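Local coordinates for protein VP24 (White spot syndrome virus, PDB 5HLJ) that serves as a major envelope protein of the virus, probably held in its membrane by a transmembrane helix, with a beta-rich body that assembles here as three copies, at residues D12-E17 against T101-T106; I20-I25 against L163-F168; A52-S57 against S72-G77; S124-V129 against F151-D156. One frame throughout, in Å; residues are numbered along the deposited sequence.

Interaction 1: D12-E17 against T101-T106; sequences DAYPVE and TKRDIT
Y14 and R103 carry the apolar part of this contact, as a CH-pi interaction. The arginine CD lies over one face of the tyrosine ring, with R103 CD 3.8 Å from the ring centroid and 3.4 Å from Y14 CZ. R103 CG and CD make the closest contacts with the ring; the guanidinium plane is turned 70° from it, and NH1 lies near Y14 OH. At the ring edge, near its plane, K102 CB comes within 3.9 Å of Y14 CD1.

One backbone hydrogen bond joins the two segments: K102 N donates to A13 O, 2.9 Å away and nearly straight at 172°. It fastens the chain leading into strand 19-28 to the connection between strands 90-99 and 105-114, two strands that are not neighbours in the sheet.

Around this bond no further hydrogen bond crosses the contact. The lysine's methylenes, extended beyond CG, pass the D12 carbonyl, with K102 CE 3.2 Å from D12 O. D12 OD1 and K102 NZ remain 4.6 Å apart, too far for a salt bridge. T101 OG1, which bonds to N99, also accepts a weak bond from R103 N, a role that suits a small hydroxyl residue.

Interaction 2: I20-I25 against L163-F168; sequences IINLTI and LLSMRF
I21 sits on the F168 ring, its CG1 over the centre of one face and 3.5 Å above the ring plane. The two side chains cross at about a right angle. The I21 CG1 methylene makes a CH-pi contact; an aliphatic chain can lay a C-H group on the ring while filling the core. A second flat group, the N22 amide, takes part through its oxygen: N22 OD1 accepts from S165 OG at 2.6 Å, the hydroxyl lying nearly along the C=O axis, and also from a water that donates weakly to L164 O.

The backbones pair as antiparallel strands. I21 with M166 and L23 with L164 form the hydrogen-bonded pairs, and I21 N to M166 O measures 2.7 Å. Beside I21 and F168, L23 CD1 meets M166 CE at 3.9 Å; the bend at chi3 (-71°) puts that flexible methyl there. I25 CD1 rests 4.0 Å from L164 CB. On the opposite face, with N22 and S165, I20 CD1 packs 3.5 Å from R167 CB.

L164 and M166 press on F147 and L145 of strand 141-151. The third subunit meets both faces: N22 ND2 bonds weakly to its D108, I20 packs on its R167, L163 on its F132 and L23 on its F175. Within the sheet, strand 33-42 flanks one side of the pair and strand 105-114 the other.

Interaction 3: A52-S57 against S72-G77; sequences AGQGTS and SLLGDG
Q54 reaches across to L74, and its side chain can be followed outward from the backbone. Q54 CB lies 3.9 Å from S72 O and 4.0 Å from L74 CD1. CG stands between the backbone N and the carbonyl carbon (chi1 59°), and the chain runs extended from there. Q54 CD then passes 3.7 Å from L74 CD1. At the tip Q54 NE2 comes within 3.5 Å of L74 CD1, the glutamine crossing the leucine at about a right angle, while OE1 accepts a hydrogen bond from N35 ND2. A long residue with an amide end can thus lie on a leucine methyl and still satisfy its oxygen.

The backbone link is G55 N to S72 O, 3.0 Å and 167° at the hydrogen. G55 is the third residue of a type II turn from G53 to T56, where a positive phi (65°) suits glycine; L73 CD2 approaches G55 CA to 3.6 Å. T56 closes the turn mainly through its hydroxyl, T56 OG1 donating to G53 O at 2.6 Å.

The two loops leave the adjacent parallel strands 48-51 and 68-72, whose connection includes the short helix 58-61. S57 stands at the N-cap of that helix, its OG weakly bonded to E60 N. T71 OG1 bonds to both G53 O and T56 N, L73 leans on strand 90-99 and L74 on strand 33-42.

Interaction 4: S124-V129 against F151-D156; sequences SANKFV and FDEDID
The N126 side chain is directed toward the facing segment, its CG anti to the backbone N (chi1 -169°), and its amide makes two hydrogen bonds to the backbone of E153. N126 OD1 accepts from E153 N at 2.9 Å, and N126 ND2 donates to E153 O, also at 2.9 Å. In the second bond the donor stands above the plane of the E153 carbonyl, whereas that oxygen lies close to the plane of the N126 amide. Asparagine suits this buried place because its short side chain offers a donor and an acceptor together.

The N126 and F151 side chains cross at about a right angle, the amide and ring planes 42° apart, with N126 ND2 3.5 Å from F151 CB. The F151 ring itself lies between different neighbours: I155 CD1 is over the centre of one face, 3.8 Å above the plane, and N126 O is at the edge, in plane.

F128 and F151 form a non-hydrogen-bonded antiparallel pair where strands 128-131 and 141-151 meet, the former an outermost strand of the sheet within this chain. Their side chains run side by side in the same direction, yet the rings are oblique, with planes at 56°, and the closest touch is F128 CB to F151 CD1 at 3.6 Å. Next to this pair D152 N bonds to K127 O at 2.9 Å.

K127 and D152 cross obliquely, and K127 NZ is 4.0 Å from D152 OD2, beyond a salt bridge. Their salt bridges run between chains: K127 NZ pairs with D152 of the third subunit, and D152 OD1 with K127 of the second.

In the fold
Interaction 2 lies nearest the middle of the chain, and the other three lie farther from it. It touches interaction 1, where I105 CG2 packs 4.0 Å from F168 CB on the neighbouring strands 105-114 and 161-170, although their centres are 17 Å apart. Interactions 3 and 4 make no such touch: their nearest atoms are about 7 Å and 8 Å from interaction 2, and in sequence both are nested within the loop it closes. Interactions 1 and 4 lie on opposite sides of the chain's centre, their own centres about 35 Å apart. Interactions 1, 2 and 4 all come near other subunits, 2 and 4 both touching the third, whereas no other chain of the assembly touches interaction 3.

Interaction 1: D12-E17 against T101-T106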
loop_
_atom_site.group_PDB
_atom_site.type_symbol
_atom_site.label_atom_id
_atom_site.label_comp_id
_atom_site.label_asym_id
_atom_site.label_seq_id
_atom_site.Cartn_x
_atom_site.Cartn_y
_atom_site.Cartn_z
ATOM N N ASP A 12 -25.890 -11.236 -5.833
ATOM C CA ASP A 12 -25.775 -11.742 -7.199
ATOM C C ASP A 12 -24.294 -11.921 -7.590
ATOM O O ASP A 12 -23.936 -12.888 -8.288
ATOM C CB ASP A 12 -26.503 -10.799 -8.179
ATOM C CG ASP A 12 -26.268 -11.162 -9.649
ATOM O OD1 ASP A 12 -26.902 -12.134 -10.134
ATOM O OD2 ASP A 12 -25.475 -10.458 -10.324
ATOM N N ALA A 13 -23.443 -11.008 -7.109
ATOM C CA ALA A 13 -22.026 -10.955 -7.483
ATOM C C ALA A 13 -21.200 -12.133 -6.937
ATOM O O ALA A 13 -21.282 -12.466 -5.742
ATOM C CB ALA A 13 -21.413 -9.627 -7.016
ATOM N N TYR A 14 -20.407 -12.751 -7.817
ATOM C CA TYR A 14 -19.505 -13.841 -7.429
ATOM C C TYR A 14 -18.044 -13.507 -7.788
ATOM O O TYR A 14 -17.553 -13.902 -8.851
ATOM C CB TYR A 14 -19.924 -15.159 -8.099
ATOM C CG TYR A 14 -19.190 -16.369 -7.566
ATOM C CD1 TYR A 14 -19.714 -17.112 -6.511
ATOM C CD2 TYR A 14 -17.967 -16.763 -8.103
ATOM C CE1 TYR A 14 -19.042 -18.219 -6.012
ATOM C CE2 TYR A 14 -17.287 -17.864 -7.609
ATOM C CZ TYR A 14 -17.832 -18.589 -6.568
ATOM O OH TYR A 14 -17.157 -19.684 -6.071
ATOM N N PRO A 15 -17.342 -12.792 -6.888
ATOM C CA PRO A 15 -16.000 -12.268 -7.190
ATOM C C PRO A 15 -14.925 -13.341 -7.293
ATOM O O PRO A 15 -14.914 -14.294 -6.508
ATOM C CB PRO A 15 -15.719 -11.340 -6.014
ATOM C CG PRO A 15 -16.581 -11.858 -4.889
ATOM C CD PRO A 15 -17.813 -12.398 -5.545
ATOM N N VAL A 16 -14.014 -13.172 -8.245
ATOM C CA VAL A 16 -12.936 -14.132 -8.425
ATOM C C VAL A 16 -11.566 -13.439 -8.487
ATOM O O VAL A 16 -10.527 -14.100 -8.556
ATOM C CB VAL A 16 -13.174 -14.998 -9.696
ATOM C CG1 VAL A 16 -14.250 -16.060 -9.426
ATOM C CG2 VAL A 16 -13.552 -14.130 -10.894
ATOM N N GLU A 17 -11.573 -12.107 -8.444
ATOM C CA GLU A 17 -10.335 -11.320 -8.387
ATOM C C GLU A 17 -10.356 -10.237 -7.317
ATOM O O GLU A 17 -11.421 -9.781 -6.897
ATOM C CB GLU A 17 -10.049 -10.648 -9.728
ATOM C CG GLU A 17 -9.179 -11.452 -10.663
ATOM C CD GLU A 17 -9.834 -11.645 -12.015
ATOM O OE1 GLU A 17 -9.348 -12.487 -12.790
ATOM O OE2 GLU A 17 -10.843 -10.956 -12.304
ATOM N N THR A 101 -23.014 -10.442 -1.247
ATOM C CA THR A 101 -22.558 -11.136 -2.442
ATOM C C THR A 101 -22.651 -12.642 -2.178
ATOM O O THR A 101 -23.093 -13.068 -1.111
ATOM C CB THR A 101 -21.102 -10.750 -2.838
ATOM O OG1 THR A 101 -20.167 -11.352 -1.933
ATOM C CG2 THR A 101 -20.905 -9.241 -2.831
ATOM N N LYS A 102 -22.236 -13.448 -3.143
ATOM C CA LYS A 102 -22.325 -14.895 -2.990
ATOM C C LYS A 102 -21.080 -15.507 -2.344
ATOM O O LYS A 102 -21.006 -16.721 -2.177
ATOM C CB LYS A 102 -22.568 -15.556 -4.347
ATOM C CG LYS A 102 -23.915 -15.232 -4.988
ATOM C CD LYS A 102 -24.013 -15.881 -6.367
ATOM C CE LYS A 102 -25.325 -15.553 -7.076
ATOM N NZ LYS A 102 -25.365 -16.126 -8.461
ATOM N N ARG A 103 -20.102 -14.686 -1.972
ATOM C CA ARG A 103 -18.902 -15.228 -1.332
ATOM C C ARG A 103 -18.371 -14.380 -0.195
ATOM O O ARG A 103 -18.593 -13.176 -0.141
ATOM C CB ARG A 103 -17.784 -15.422 -2.349
ATOM C CG ARG A 103 -17.856 -16.741 -3.064
ATOM C CD ARG A 103 -16.599 -17.021 -3.868
ATOM N NE ARG A 103 -15.355 -16.945 -3.103
ATOM C CZ ARG A 103 -14.200 -17.444 -3.541
ATOM N NH1 ARG A 103 -14.149 -18.041 -4.722
ATOM N NH2 ARG A 103 -13.099 -17.360 -2.807
ATOM N N ASP A 104 -17.673 -15.045 0.716
ATOM C CA ASP A 104 -16.846 -14.369 1.698
ATOM C C ASP A 104 -15.840 -13.444 1.007
ATOM O O ASP A 104 -15.322 -13.763 -0.067
ATOM C CB ASP A 104 -16.112 -15.391 2.560
ATOM C CG ASP A 104 -17.030 -16.085 3.561
ATOM O OD1 ASP A 104 -16.544 -16.992 4.270
ATOM O OD2 ASP A 104 -18.217 -15.701 3.675
ATOM N N ILE A 105 -15.585 -12.298 1.627
ATOM C CA ILE A 105 -14.609 -11.330 1.142
ATOM C C ILE A 105 -13.604 -11.024 2.238
ATOM O O ILE A 105 -13.997 -10.817 3.383
ATOM C CB ILE A 105 -15.281 -10.020 0.722
ATOM C CG1 ILE A 105 -16.254 -10.266 -0.431
ATOM C CG2 ILE A 105 -14.236 -8.974 0.377
ATOM C CD1 ILE A 105 -17.115 -9.081 -0.721
ATOM N N THR A 106 -12.317 -11.006 1.910
ATOM C CA THR A 106 -11.324 -10.541 2.872
ATOM C C THR A 106 -10.914 -9.106 2.531
ATOM O O THR A 106 -10.629 -8.780 1.369
ATOM C CB THR A 106 -10.061 -11.455 2.923
ATOM O OG1 THR A 106 -10.441 -12.804 3.242
ATOM C CG2 THR A 106 -9.068 -10.962 3.998
#

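Interaction 2: I20-I25 against L163-F168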
loop_
_atom_site.group_PDB
_atom_site.type_symbol
_atom_site.label_atom_id
_atom_site.label_comp_id
_atom_site.label_asym_id
_atom_site.label_seq_id
_atom_site.Cartn_x
_atom_site.Cartn_y
_atom_site.Cartn_z
ATOM N N ILE A 20 -9.390 -2.846 -5.618
ATOM C CA ILE A 20 -9.262 -1.730 -4.702
ATOM C C ILE A 20 -10.540 -0.898 -4.692
ATOM O O ILE A 20 -11.078 -0.567 -5.743
ATOM C CB ILE A 20 -8.081 -0.836 -5.078
ATOM C CG1 ILE A 20 -6.764 -1.592 -4.923
ATOM C CG2 ILE A 20 -8.026 0.363 -4.189
ATOM C CD1 ILE A 20 -6.379 -1.837 -3.508
ATOM N N ILE A 21 -11.020 -0.584 -3.492
ATOM C CA ILE A 21 -12.211 0.225 -3.250
ATOM C C ILE A 21 -11.753 1.586 -2.741
ATOM O O ILE A 21 -11.144 1.662 -1.678
ATOM C CB ILE A 21 -13.141 -0.445 -2.191
ATOM C CG1 ILE A 21 -13.460 -1.898 -2.577
ATOM C CG2 ILE A 21 -14.412 0.343 -1.971
ATOM C CD1 ILE A 21 -13.981 -2.061 -3.990
ATOM N N ASN A 22 -12.013 2.655 -3.483
ATOM C CA ASN A 22 -11.578 3.985 -3.050
ATOM C C ASN A 22 -12.766 4.800 -2.542
ATOM O O ASN A 22 -13.691 5.097 -3.297
ATOM C CB ASN A 22 -10.868 4.733 -4.185
ATOM C CG ASN A 22 -9.560 4.059 -4.610
ATOM O OD1 ASN A 22 -8.596 4.028 -3.851
ATOM N ND2 ASN A 22 -9.526 3.524 -5.832
ATOM N N LEU A 23 -12.732 5.136 -1.256
ATOM C CA LEU A 23 -13.801 5.882 -0.604
ATOM C C LEU A 23 -13.269 7.149 0.062
ATOM O O LEU A 23 -12.067 7.292 0.297
ATOM C CB LEU A 23 -14.492 5.019 0.453
ATOM C CG LEU A 23 -15.144 3.718 -0.005
ATOM C CD1 LEU A 23 -15.777 3.044 1.186
ATOM C CD2 LEU A 23 -16.185 3.989 -1.095
ATOM N N THR A 24 -14.179 8.051 0.399
ATOM C CA THR A 24 -13.818 9.278 1.087
ATOM C C THR A 24 -14.252 9.226 2.550
ATOM O O THR A 24 -15.323 8.717 2.854
ATOM C CB THR A 24 -14.439 10.492 0.368
ATOM O OG1 THR A 24 -13.880 10.575 -0.947
ATOM C CG2 THR A 24 -14.119 11.763 1.088
ATOM N N ILE A 25 -13.407 9.718 3.454
ATOM C CA ILE A 25 -13.736 9.750 4.885
ATOM C C ILE A 25 -13.265 11.036 5.560
ATOM O O ILE A 25 -12.269 11.649 5.145
ATOM C CB ILE A 25 -13.109 8.571 5.677
ATOM C CG1 ILE A 25 -11.585 8.638 5.609
ATOM C CG2 ILE A 25 -13.654 7.211 5.226
ATOM C CD1 ILE A 25 -10.889 7.468 6.270
ATOM N N LEU A 163 -8.745 10.217 2.132
ATOM C CA LEU A 163 -9.117 9.280 1.077
ATOM C C LEU A 163 -8.714 7.903 1.537
ATOM O O LEU A 163 -7.587 7.702 1.977
ATOM C CB LEU A 163 -8.434 9.629 -0.241
ATOM C CG LEU A 163 -8.558 11.099 -0.648
ATOM C CD1 LEU A 163 -7.722 11.429 -1.895
ATOM C CD2 LEU A 163 -10.030 11.407 -0.879
ATOM N N LEU A 164 -9.641 6.960 1.452
ATOM C CA LEU A 164 -9.424 5.628 1.978
ATOM C C LEU A 164 -9.336 4.609 0.850
ATOM O O LEU A 164 -10.217 4.538 0.003
ATOM C CB LEU A 164 -10.560 5.263 2.937
ATOM C CG LEU A 164 -10.668 3.814 3.442
ATOM C CD1 LEU A 164 -9.506 3.456 4.373
ATOM C CD2 LEU A 164 -12.017 3.589 4.143
ATOM N N SER A 165 -8.264 3.831 0.838
ATOM C CA SER A 165 -8.151 2.717 -0.085
ATOM C C SER A 165 -8.269 1.394 0.648
ATOM O O SER A 165 -7.528 1.142 1.593
ATOM C CB SER A 165 -6.828 2.759 -0.848
ATOM O OG SER A 165 -6.870 3.701 -1.895
ATOM N N MET A 166 -9.196 0.554 0.214
ATOM C CA MET A 166 -9.302 -0.795 0.768
ATOM C C MET A 166 -9.110 -1.824 -0.332
ATOM O O MET A 166 -9.668 -1.681 -1.417
ATOM C CB MET A 166 -10.659 -1.017 1.445
ATOM C CG MET A 166 -10.979 -0.030 2.543
ATOM S SD MET A 166 -12.485 -0.451 3.459
ATOM C CE MET A 166 -13.755 -0.086 2.246
ATOM N N ARG A 167 -8.342 -2.870 -0.061
ATOM C CA ARG A 167 -8.258 -3.958 -1.016
ATOM C C ARG A 167 -9.177 -5.101 -0.623
ATOM O O ARG A 167 -9.076 -5.640 0.473
ATOM C CB ARG A 167 -6.819 -4.465 -1.166
ATOM C CG ARG A 167 -6.725 -5.598 -2.190
ATOM C CD ARG A 167 -5.287 -6.026 -2.477
ATOM N NE ARG A 167 -5.221 -7.375 -3.052
ATOM C CZ ARG A 167 -4.519 -7.696 -4.144
ATOM N NH1 ARG A 167 -3.828 -6.758 -4.801
ATOM N NH2 ARG A 167 -4.504 -8.956 -4.586
ATOM N N PHE A 168 -10.083 -5.451 -1.530
ATOM C CA PHE A 168 -10.965 -6.601 -1.373
ATOM C C PHE A 168 -10.415 -7.806 -2.120
ATOM O O PHE A 168 -9.933 -7.677 -3.248
ATOM C CB PHE A 168 -12.378 -6.302 -1.907
ATOM C CG PHE A 168 -13.186 -5.370 -1.049
ATOM C CD1 PHE A 168 -12.610 -4.680 0.007
ATOM C CD2 PHE A 168 -14.538 -5.179 -1.311
ATOM C CE1 PHE A 168 -13.374 -3.800 0.790
ATOM C CE2 PHE A 168 -15.308 -4.324 -0.539
ATOM C CZ PHE A 168 -14.722 -3.629 0.520
HETATM O O HOH W 1 -9.224 6.604 -2.225
#

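Interaction 3: A52-S57 against S72-G77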
loop_
_atom_site.group_PDB
_atom_site.type_symbol
_atom_site.label_atom_id
_atom_site.label_comp_id
_atom_site.label_asym_id
_atom_site.label_seq_id
_atom_site.Cartn_x
_atom_site.Cartn_y
_atom_site.Cartn_z
ATOM N N ALA A 52 -24.045 3.895 3.166
ATOM C CA ALA A 52 -25.194 4.544 3.812
ATOM C C ALA A 52 -24.787 5.705 4.706
ATOM O O ALA A 52 -23.602 5.926 4.960
ATOM C CB ALA A 52 -25.995 3.522 4.620
ATOM N N GLY A 53 -25.773 6.454 5.187
ATOM C CA GLY A 53 -25.501 7.521 6.138
ATOM C C GLY A 53 -24.967 7.005 7.472
ATOM O O GLY A 53 -25.139 5.835 7.822
ATOM N N GLN A 54 -24.331 7.886 8.228
ATOM C CA GLN A 54 -23.764 7.510 9.515
ATOM C C GLN A 54 -24.783 6.893 10.465
ATOM O O GLN A 54 -25.950 7.271 10.480
ATOM C CB GLN A 54 -23.129 8.724 10.172
ATOM C CG GLN A 54 -24.103 9.855 10.400
ATOM C CD GLN A 54 -23.396 11.175 10.676
ATOM O OE1 GLN A 54 -22.590 11.648 9.865
ATOM N NE2 GLN A 54 -23.693 11.776 11.824
ATOM N N GLY A 55 -24.323 5.930 11.252
ATOM C CA GLY A 55 -25.129 5.319 12.292
ATOM C C GLY A 55 -26.337 4.521 11.836
ATOM O O GLY A 55 -27.275 4.321 12.609
ATOM N N THR A 56 -26.327 4.069 10.589
ATOM C CA THR A 56 -27.429 3.270 10.068
ATOM C C THR A 56 -27.562 1.974 10.871
ATOM O O THR A 56 -26.581 1.272 11.094
ATOM C CB THR A 56 -27.218 2.952 8.575
ATOM O OG1 THR A 56 -27.144 4.179 7.839
ATOM C CG2 THR A 56 -28.340 2.112 8.027
ATOM N N SER A 57 -28.775 1.666 11.312
ATOM C CA SER A 57 -29.005 0.479 12.122
ATOM C C SER A 57 -28.898 -0.768 11.275
ATOM O O SER A 57 -29.043 -0.707 10.057
ATOM C CB SER A 57 -30.383 0.525 12.773
ATOM O OG SER A 57 -31.373 0.284 11.796
ATOM N N SER A 72 -20.504 3.905 8.898
ATOM C CA SER A 72 -19.608 4.196 10.003
ATOM C C SER A 72 -20.437 4.631 11.206
ATOM O O SER A 72 -21.405 5.380 11.056
ATOM C CB SER A 72 -18.591 5.268 9.618
ATOM O OG SER A 72 -19.224 6.418 9.088
ATOM N N LEU A 73 -20.083 4.124 12.385
ATOM C CA LEU A 73 -20.802 4.443 13.622
ATOM C C LEU A 73 -20.022 5.468 14.427
ATOM O O LEU A 73 -18.793 5.490 14.406
ATOM C CB LEU A 73 -21.060 3.184 14.474
ATOM C CG LEU A 73 -21.796 2.011 13.819
ATOM C CD1 LEU A 73 -22.220 0.954 14.852
ATOM C CD2 LEU A 73 -22.992 2.477 12.985
ATOM N N LEU A 74 -20.750 6.335 15.121
ATOM C CA LEU A 74 -20.133 7.414 15.876
ATOM C C LEU A 74 -20.516 7.274 17.347
ATOM O O LEU A 74 -21.124 6.277 17.738
ATOM C CB LEU A 74 -20.555 8.768 15.299
ATOM C CG LEU A 74 -20.273 8.874 13.787
ATOM C CD1 LEU A 74 -20.877 10.128 13.178
ATOM C CD2 LEU A 74 -18.767 8.796 13.480
ATOM N N GLY A 75 -20.157 8.239 18.177
ATOM C CA GLY A 75 -20.544 8.135 19.579
ATOM C C GLY A 75 -19.812 7.070 20.393
ATOM O O GLY A 75 -19.479 5.985 19.881
ATOM N N ASP A 76 -19.556 7.404 21.663
ATOM C CA ASP A 76 -18.750 6.587 22.571
ATOM C C ASP A 76 -19.240 5.159 22.610
ATOM O O ASP A 76 -20.426 4.880 22.365
ATOM C CB ASP A 76 -18.784 7.153 23.995
ATOM C CG ASP A 76 -18.114 8.494 24.112
ATOM O OD1 ASP A 76 -18.317 9.350 23.224
ATOM O OD2 ASP A 76 -17.374 8.683 25.101
ATOM N N GLY A 77 -18.348 4.249 22.941
ATOM C CA GLY A 77 -18.752 2.862 23.016
ATOM C C GLY A 77 -18.547 2.132 21.710
ATOM O O GLY A 77 -18.260 0.945 21.717
#

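Interaction 4: S124-V129 against F151-D156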
loop_
_atom_site.group_PDB
_atom_site.type_symbol
_atom_site.label_atom_id
_atom_site.label_comp_id
_atom_site.label_asym_id
_atom_site.label_seq_id
_atom_site.Cartn_x
_atom_site.Cartn_y
_atom_site.Cartn_z
ATOM N N SER A 124 -2.947 18.147 4.273
ATOM C CA SER A 124 -2.392 18.040 5.605
ATOM C C SER A 124 -1.211 17.073 5.688
ATOM O O SER A 124 -1.330 15.909 5.327
ATOM C CB SER A 124 -3.463 17.599 6.585
ATOM O OG SER A 124 -2.840 17.185 7.777
ATOM N N ALA A 125 -0.083 17.559 6.196
ATOM C CA ALA A 125 1.115 16.744 6.392
ATOM C C ALA A 125 1.179 16.249 7.818
ATOM O O ALA A 125 2.255 15.984 8.347
ATOM C CB ALA A 125 2.387 17.542 6.059
ATOM N N ASN A 126 0.018 16.175 8.450
ATOM C CA ASN A 126 -0.115 15.566 9.767
ATOM C C ASN A 126 0.260 14.079 9.688
ATOM O O ASN A 126 -0.495 13.287 9.113
ATOM C CB ASN A 126 -1.556 15.759 10.247
ATOM C CG ASN A 126 -1.754 15.396 11.698
ATOM O OD1 ASN A 126 -0.809 15.056 12.421
ATOM N ND2 ASN A 126 -3.002 15.477 12.139
ATOM N N LYS A 127 1.426 13.698 10.220
ATOM C CA LYS A 127 1.894 12.309 10.092
ATOM C C LYS A 127 1.084 11.375 10.986
ATOM O O LYS A 127 0.550 11.802 12.011
ATOM C CB LYS A 127 3.382 12.182 10.422
ATOM C CG LYS A 127 4.306 12.799 9.380
ATOM C CD LYS A 127 5.767 12.507 9.706
ATOM C CE LYS A 127 6.291 13.327 10.902
ATOM N NZ LYS A 127 6.456 14.775 10.547
ATOM N N PHE A 128 0.990 10.106 10.590
ATOM C CA PHE A 128 0.175 9.133 11.312
ATOM C C PHE A 128 0.705 7.702 11.212
ATOM O O PHE A 128 1.437 7.352 10.297
ATOM C CB PHE A 128 -1.275 9.171 10.794
ATOM C CG PHE A 128 -1.397 8.916 9.313
ATOM C CD1 PHE A 128 -1.525 7.625 8.820
ATOM C CD2 PHE A 128 -1.377 9.972 8.410
ATOM C CE1 PHE A 128 -1.619 7.395 7.455
ATOM C CE2 PHE A 128 -1.482 9.743 7.044
ATOM C CZ PHE A 128 -1.603 8.453 6.569
ATOM N N VAL A 129 0.323 6.875 12.170
ATOM C CA VAL A 129 0.543 5.445 12.063
ATOM C C VAL A 129 -0.828 4.788 11.893
ATOM O O VAL A 129 -1.769 5.063 12.639
ATOM C CB VAL A 129 1.285 4.876 13.292
ATOM C CG1 VAL A 129 1.442 3.369 13.195
ATOM C CG2 VAL A 129 2.636 5.525 13.418
ATOM N N PHE A 151 -2.501 10.190 14.868
ATOM C CA PHE A 151 -1.838 11.351 14.280
ATOM C C PHE A 151 -0.870 12.063 15.237
ATOM O O PHE A 151 -0.983 11.937 16.453
ATOM C CB PHE A 151 -2.892 12.350 13.783
ATOM C CG PHE A 151 -3.773 11.808 12.700
ATOM C CD1 PHE A 151 -3.433 11.969 11.364
ATOM C CD2 PHE A 151 -4.947 11.130 13.015
ATOM C CE1 PHE A 151 -4.248 11.458 10.360
ATOM C CE2 PHE A 151 -5.775 10.630 12.019
ATOM C CZ PHE A 151 -5.427 10.788 10.688
ATOM N N ASP A 152 0.072 12.820 14.671
ATOM C CA ASP A 152 0.960 13.691 15.449
ATOM C C ASP A 152 0.167 14.836 16.081
ATOM O O ASP A 152 0.338 15.144 17.267
ATOM C CB ASP A 152 2.074 14.269 14.567
ATOM C CG ASP A 152 3.229 13.303 14.364
ATOM O OD1 ASP A 152 3.153 12.155 14.849
ATOM O OD2 ASP A 152 4.216 13.682 13.701
ATOM N N GLU A 153 -0.705 15.441 15.269
ATOM C CA GLU A 153 -1.476 16.624 15.632
ATOM C C GLU A 153 -2.975 16.312 15.699
ATOM O O GLU A 153 -3.465 15.450 14.960
ATOM C CB GLU A 153 -1.244 17.748 14.619
ATOM C CG GLU A 153 0.182 18.352 14.559
ATOM C CD GLU A 153 0.805 18.625 15.936
ATOM O OE1 GLU A 153 0.078 19.060 16.863
ATOM O OE2 GLU A 153 2.033 18.422 16.084
ATOM N N ASP A 154 -3.697 17.030 16.564
ATOM C CA ASP A 154 -5.154 16.906 16.682
ATOM C C ASP A 154 -5.862 17.053 15.350
ATOM O O ASP A 154 -5.544 17.939 14.548
ATOM C CB ASP A 154 -5.738 17.967 17.635
ATOM C CG ASP A 154 -5.481 17.673 19.110
ATOM O OD1 ASP A 154 -5.467 16.493 19.542
ATOM O OD2 ASP A 154 -5.305 18.657 19.852
ATOM N N ILE A 155 -6.863 16.214 15.136
ATOM C CA ILE A 155 -7.748 16.402 14.002
ATOM C C ILE A 155 -8.842 17.433 14.331
ATOM O O ILE A 155 -9.544 17.313 15.338
ATOM C CB ILE A 155 -8.379 15.065 13.574
ATOM C CG1 ILE A 155 -7.278 14.092 13.133
ATOM C CG2 ILE A 155 -9.397 15.278 12.459
ATOM C CD1 ILE A 155 -6.462 14.613 11.964
ATOM N N ASP A 156 -8.967 18.447 13.481
ATOM C CA ASP A 156 -10.028 19.443 13.595
ATOM C C ASP A 156 -10.603 19.747 12.210
ATOM O O ASP A 156 -10.483 18.938 11.297
ATOM C CB ASP A 156 -9.508 20.725 14.239
ATOM C CG ASP A 156 -8.366 21.350 13.453
ATOM O OD1 ASP A 156 -8.574 21.716 12.268
ATOM O OD2 ASP A 156 -7.259 21.493 14.024
#